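Local structure of WZI (Escherichia coli, 2YNK) at residues P154-G158 with Y326-H330; G267-A271 with I294-E298. The protein is an outer-membrane beta-barrel lectin that binds carbohydrate and underpins assembly of the group 1 capsule on the cell surface. All blocks are in the same frame, centred on the assembly; numbering follows the deposited sequence.

Contact 1: P154-G158 with Y326-H330; sequences PGYEG and YLEAH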
loop_
_atom_site.group_PDB
_atom_site.type_symbol
_atom_site.label_atom_id
_atom_site.label_comp_id
_atom_site.label_asym_id
_atom_site.label_seq_id
_atom_site.Cartn_x
_atom_site.Cartn_y
_atom_site.Cartn_z
ATOM N N PRO A 154 0.284 0.731 8.682
ATOM C CA PRO A 154 1.707 0.491 8.844
ATOM C C PRO A 154 2.179 -0.873 8.373
ATOM O O PRO A 154 3.377 -1.164 8.441
ATOM C CB PRO A 154 1.889 0.603 10.351
ATOM C CG PRO A 154 0.608 0.077 10.900
ATOM C CD PRO A 154 -0.468 0.379 9.898
ATOM N N GLY A 155 1.262 -1.699 7.887
ATOM C CA GLY A 155 1.611 -3.045 7.483
ATOM C C GLY A 155 2.425 -3.042 6.216
ATOM O O GLY A 155 2.339 -2.104 5.421
ATOM N N TYR A 156 3.216 -4.102 6.044
ATOM C CA TYR A 156 4.010 -4.305 4.840
ATOM C C TYR A 156 3.375 -5.330 3.906
ATOM O O TYR A 156 3.572 -5.279 2.693
ATOM C CB TYR A 156 5.433 -4.730 5.211
ATOM C CG TYR A 156 6.279 -3.580 5.715
ATOM C CD1 TYR A 156 6.823 -2.663 4.833
ATOM C CD2 TYR A 156 6.508 -3.398 7.074
ATOM C CE1 TYR A 156 7.594 -1.600 5.283
ATOM C CE2 TYR A 156 7.279 -2.344 7.535
ATOM C CZ TYR A 156 7.823 -1.446 6.632
ATOM O OH TYR A 156 8.573 -0.384 7.068
ATOM N N GLU A 157 2.611 -6.253 4.474
ATOM C CA GLU A 157 2.025 -7.347 3.700
ATOM C C GLU A 157 0.616 -7.011 3.189
ATOM O O GLU A 157 0.141 -7.602 2.220
ATOM C CB GLU A 157 1.986 -8.614 4.545
ATOM C CG GLU A 157 2.315 -9.868 3.750
ATOM C CD GLU A 157 3.803 -10.048 3.548
ATOM O OE1 GLU A 157 4.562 -9.771 4.499
ATOM O OE2 GLU A 157 4.213 -10.471 2.448
ATOM N N GLY A 158 -0.031 -6.049 3.841
ATOM C CA GLY A 158 -1.401 -5.677 3.530
ATOM C C GLY A 158 -1.907 -4.524 4.375
ATOM O O GLY A 158 -1.333 -4.200 5.420
ATOM N N TYR A 326 11.058 -7.557 8.504
ATOM C CA TYR A 326 9.814 -7.481 9.254
ATOM C C TYR A 326 9.242 -8.870 9.505
ATOM O O TYR A 326 9.522 -9.815 8.768
ATOM C CB TYR A 326 8.796 -6.560 8.556
ATOM C CG TYR A 326 8.253 -7.080 7.243
ATOM C CD1 TYR A 326 7.429 -8.202 7.204
ATOM C CD2 TYR A 326 8.531 -6.440 6.045
ATOM C CE1 TYR A 326 6.924 -8.684 6.015
ATOM C CE2 TYR A 326 8.026 -6.917 4.849
ATOM C CZ TYR A 326 7.223 -8.044 4.843
ATOM O OH TYR A 326 6.713 -8.547 3.661
ATOM N N LEU A 327 8.462 -8.987 10.569
ATOM C CA LEU A 327 7.706 -10.196 10.852
ATOM C C LEU A 327 6.287 -9.736 11.138
ATOM O O LEU A 327 6.078 -8.883 12.004
ATOM C CB LEU A 327 8.299 -10.955 12.037
ATOM C CG LEU A 327 7.738 -12.361 12.286
ATOM C CD1 LEU A 327 7.777 -13.200 11.015
ATOM C CD2 LEU A 327 8.484 -13.079 13.407
ATOM N N GLU A 328 5.320 -10.278 10.399
ATOM C CA GLU A 328 3.977 -9.716 10.379
ATOM C C GLU A 328 2.893 -10.809 10.376
ATOM O O GLU A 328 2.986 -11.778 9.618
ATOM C CB GLU A 328 3.847 -8.811 9.146
ATOM C CG GLU A 328 2.624 -7.904 9.151
ATOM C CD GLU A 328 2.653 -6.847 8.060
ATOM O OE1 GLU A 328 3.729 -6.262 7.812
ATOM O OE2 GLU A 328 1.592 -6.583 7.450
ATOM N N ALA A 329 1.873 -10.647 11.225
ATOM C CA ALA A 329 0.765 -11.613 11.329
ATOM C C ALA A 329 -0.576 -10.950 11.016
ATOM O O ALA A 329 -0.837 -9.852 11.496
ATOM C CB ALA A 329 0.730 -12.243 12.713
ATOM N N HIS A 330 -1.405 -11.604 10.198
ATOM C CA HIS A 330 -2.742 -11.102 9.862
ATOM C C HIS A 330 -3.800 -12.093 10.245
ATOM O O HIS A 330 -3.571 -13.296 10.207
ATOM C CB HIS A 330 -2.876 -10.883 8.362
ATOM C CG HIS A 330 -2.006 -9.786 7.802
ATOM N ND1 HIS A 330 -2.225 -9.261 6.592
ATOM C CD2 HIS A 330 -0.900 -9.113 8.326
ATOM C CE1 HIS A 330 -1.307 -8.314 6.342
ATOM N NE2 HIS A 330 -0.498 -8.227 7.404
#
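Tyr156 lies alongside Tyr326 with their ring planes only 3° apart, but the rings are slid so far, 5.1 Å between centroids, that they barely overlap; what sits over the face of the Tyr326 ring is CB of Tyr156, a CH-pi contact 3.7 Å from the centroid. The far end of Tyr156 is held by Glu313. At the edge of its own ring, Tyr326 OH donates a short 2.6 Å hydrogen bond to Glu157 OE1, while the other carboxylate oxygen of Glu157 pairs with Arg387. The centre of the contact is Glu328, whose carboxylate accepts hydrogen bonds from two successive backbone amides of the loop, Tyr156 N to OE1 at 2.8 Å and Glu157 N to OE2 at 3.2 Å; OE1 is also hydrogen-bonded to Tyr290 OH of strand 287-295. Strand 322-331 belongs to the closed antiparallel barrel, and its alternation turns Tyr326, Glu328 and His330 inward and leaves Leu327 and Ala329 on the outer side, so segment 154-158 is a loop tied to the barrel's inner wall. Two residues along the strand, His330 NE2 donates to Glu328 OE2 at 2.7 Å, and Asp361 holds its ND1. Gly155 CA comes within 3.5 Å of Glu328 OE2, where a CB would clash.

Contact 2: G267-A271 with I294-E298; sequences GNQLA and IGEDE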
loop_
_atom_site.group_PDB
_atom_site.type_symbol
_atom_site.label_atom_id
_atom_site.label_comp_id
_atom_site.label_asym_id
_atom_site.label_seq_id
_atom_site.Cartn_x
_atom_site.Cartn_y
_atom_site.Cartn_z
ATOM N N GLY A 267 -25.482 2.234 3.384
ATOM C CA GLY A 267 -24.261 1.637 2.839
ATOM C C GLY A 267 -23.654 0.487 3.647
ATOM O O GLY A 267 -24.301 -0.059 4.533
ATOM N N ASN A 268 -22.417 0.107 3.299
ATOM C CA ASN A 268 -21.594 -0.843 4.071
ATOM C C ASN A 268 -20.321 -0.156 4.582
ATOM O O ASN A 268 -19.599 0.448 3.801
ATOM C CB ASN A 268 -21.203 -2.041 3.204
ATOM C CG ASN A 268 -20.249 -3.009 3.900
ATOM O OD1 ASN A 268 -19.451 -3.659 3.238
ATOM N ND2 ASN A 268 -20.338 -3.126 5.219
ATOM N N GLN A 269 -20.047 -0.283 5.880
ATOM C CA GLN A 269 -18.955 0.425 6.533
ATOM C C GLN A 269 -17.810 -0.508 6.920
ATOM O O GLN A 269 -18.019 -1.698 7.207
ATOM C CB GLN A 269 -19.463 1.151 7.792
ATOM C CG GLN A 269 -20.150 2.495 7.543
ATOM C CD GLN A 269 -21.495 2.363 6.845
ATOM O OE1 GLN A 269 -21.685 2.848 5.715
ATOM N NE2 GLN A 269 -22.442 1.696 7.511
ATOM N N LEU A 270 -16.601 0.056 6.903
ATOM C CA LEU A 270 -15.435 -0.525 7.564
ATOM C C LEU A 270 -14.708 0.591 8.316
ATOM O O LEU A 270 -14.629 1.717 7.839
ATOM C CB LEU A 270 -14.494 -1.199 6.561
ATOM C CG LEU A 270 -14.905 -2.607 6.119
ATOM C CD1 LEU A 270 -15.833 -2.538 4.919
ATOM C CD2 LEU A 270 -13.688 -3.455 5.804
ATOM N N ALA A 271 -14.187 0.281 9.496
ATOM C CA ALA A 271 -13.587 1.310 10.349
ATOM C C ALA A 271 -12.682 0.695 11.412
ATOM O O ALA A 271 -12.983 -0.359 11.961
ATOM C CB ALA A 271 -14.672 2.162 10.993
ATOM N N ILE A 294 -9.192 -3.352 12.098
ATOM C CA ILE A 294 -10.356 -2.865 11.366
ATOM C C ILE A 294 -11.541 -3.770 11.624
ATOM O O ILE A 294 -11.395 -4.990 11.624
ATOM C CB ILE A 294 -10.109 -2.834 9.861
ATOM C CG1 ILE A 294 -8.919 -1.937 9.545
ATOM C CG2 ILE A 294 -11.350 -2.331 9.148
ATOM C CD1 ILE A 294 -9.169 -0.472 9.826
ATOM N N GLY A 295 -12.707 -3.166 11.839
ATOM C CA GLY A 295 -13.936 -3.907 12.131
ATOM C C GLY A 295 -14.999 -3.702 11.068
ATOM O O GLY A 295 -14.993 -2.694 10.365
ATOM N N GLU A 296 -15.917 -4.658 10.958
ATOM C CA GLU A 296 -16.978 -4.587 9.960
ATOM C C GLU A 296 -18.222 -3.839 10.446
ATOM O O GLU A 296 -18.945 -3.258 9.636
ATOM C CB GLU A 296 -17.342 -5.987 9.476
ATOM C CG GLU A 296 -16.408 -6.506 8.390
ATOM C CD GLU A 296 -16.691 -5.927 7.013
ATOM O OE1 GLU A 296 -17.514 -4.989 6.886
ATOM O OE2 GLU A 296 -16.076 -6.422 6.047
ATOM N N ASP A 297 -18.458 -3.853 11.756
ATOM C CA ASP A 297 -19.535 -3.083 12.389
ATOM C C ASP A 297 -18.930 -2.032 13.329
ATOM O O ASP A 297 -17.789 -2.188 13.779
ATOM C CB ASP A 297 -20.452 -4.013 13.196
ATOM C CG ASP A 297 -20.886 -5.245 12.413
ATOM O OD1 ASP A 297 -21.181 -5.119 11.211
ATOM O OD2 ASP A 297 -20.943 -6.343 13.006
ATOM N N GLU A 298 -19.682 -0.971 13.630
ATOM C CA GLU A 298 -19.165 0.096 14.500
ATOM C C GLU A 298 -20.029 0.361 15.742
ATOM O O GLU A 298 -21.169 0.813 15.642
ATOM C CB GLU A 298 -18.944 1.395 13.716
ATOM C CG GLU A 298 -18.227 2.463 14.537
ATOM C CD GLU A 298 -17.295 3.353 13.727
ATOM O OE1 GLU A 298 -17.648 3.735 12.586
ATOM O OE2 GLU A 298 -16.200 3.674 14.247
#
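Ala271 and Glu296 have the most surface buried here, with Leu270 next. Ala271 joins Gly295 as an antiparallel hydrogen-bonded pair: Gly295 N donates to Ala271 O at 2.8 Å and Ala271 N to Gly295 O at 3.2 Å. The small CB of Ala271 meets Glu298 OE1 at 3.7 Å, a carboxylate also engaged in a salt bridge with Arg232. Leu270 brings its CA to 3.6 Å from Gly295 O in a CA-H...O contact, its CB to 4.2 Å from Ile294 CG2 and its CD1 to 3.6 Å from Glu296 OE1. Regular pairing goes no further, because the chain turns a corner at Glu296 and Asp297. There Gln269 O and Glu296 O, two acceptors, stand 3.0 Å apart without a bond between them. The CA-to-CB bond of Glu296 points away from strand 268-278, yet OE1 comes back to it while OE2 accepts a hydrogen bond from Tyr343 N. Glu296 and Asp297 form a classic beta bulge opposite Ser304. In the barrel wall, strand 268-278 lies between strands 226-236 and 287-295; Leu270 bonds through its backbone to Ile233 on one flank, while Ile294, across the pair, bonds to Met307 of strand 306-317.

In the fold
Both contacts belong to the single antiparallel barrel but use it differently: contact 2 joins two adjacent wall strands, 268-278 and 287-295, whereas contact 1 fixes a loop, 154-158, to strand 322-331. Their centres are 21 Å apart and their nearest atoms about 9 Å, so they do not touch. Along the chain, contact 2 is nested inside the loop that contact 1 closes. Strand 287-295 links the two regions: Tyr290, in its first half, bonds Glu328 of contact 1, and Gly295 at its end pairs in contact 2. From there strand order runs through 306-317 to 322-331, so the wall strands pair between near neighbours in sequence, while the loop meets a strand 168 residues further along the chain, from inside.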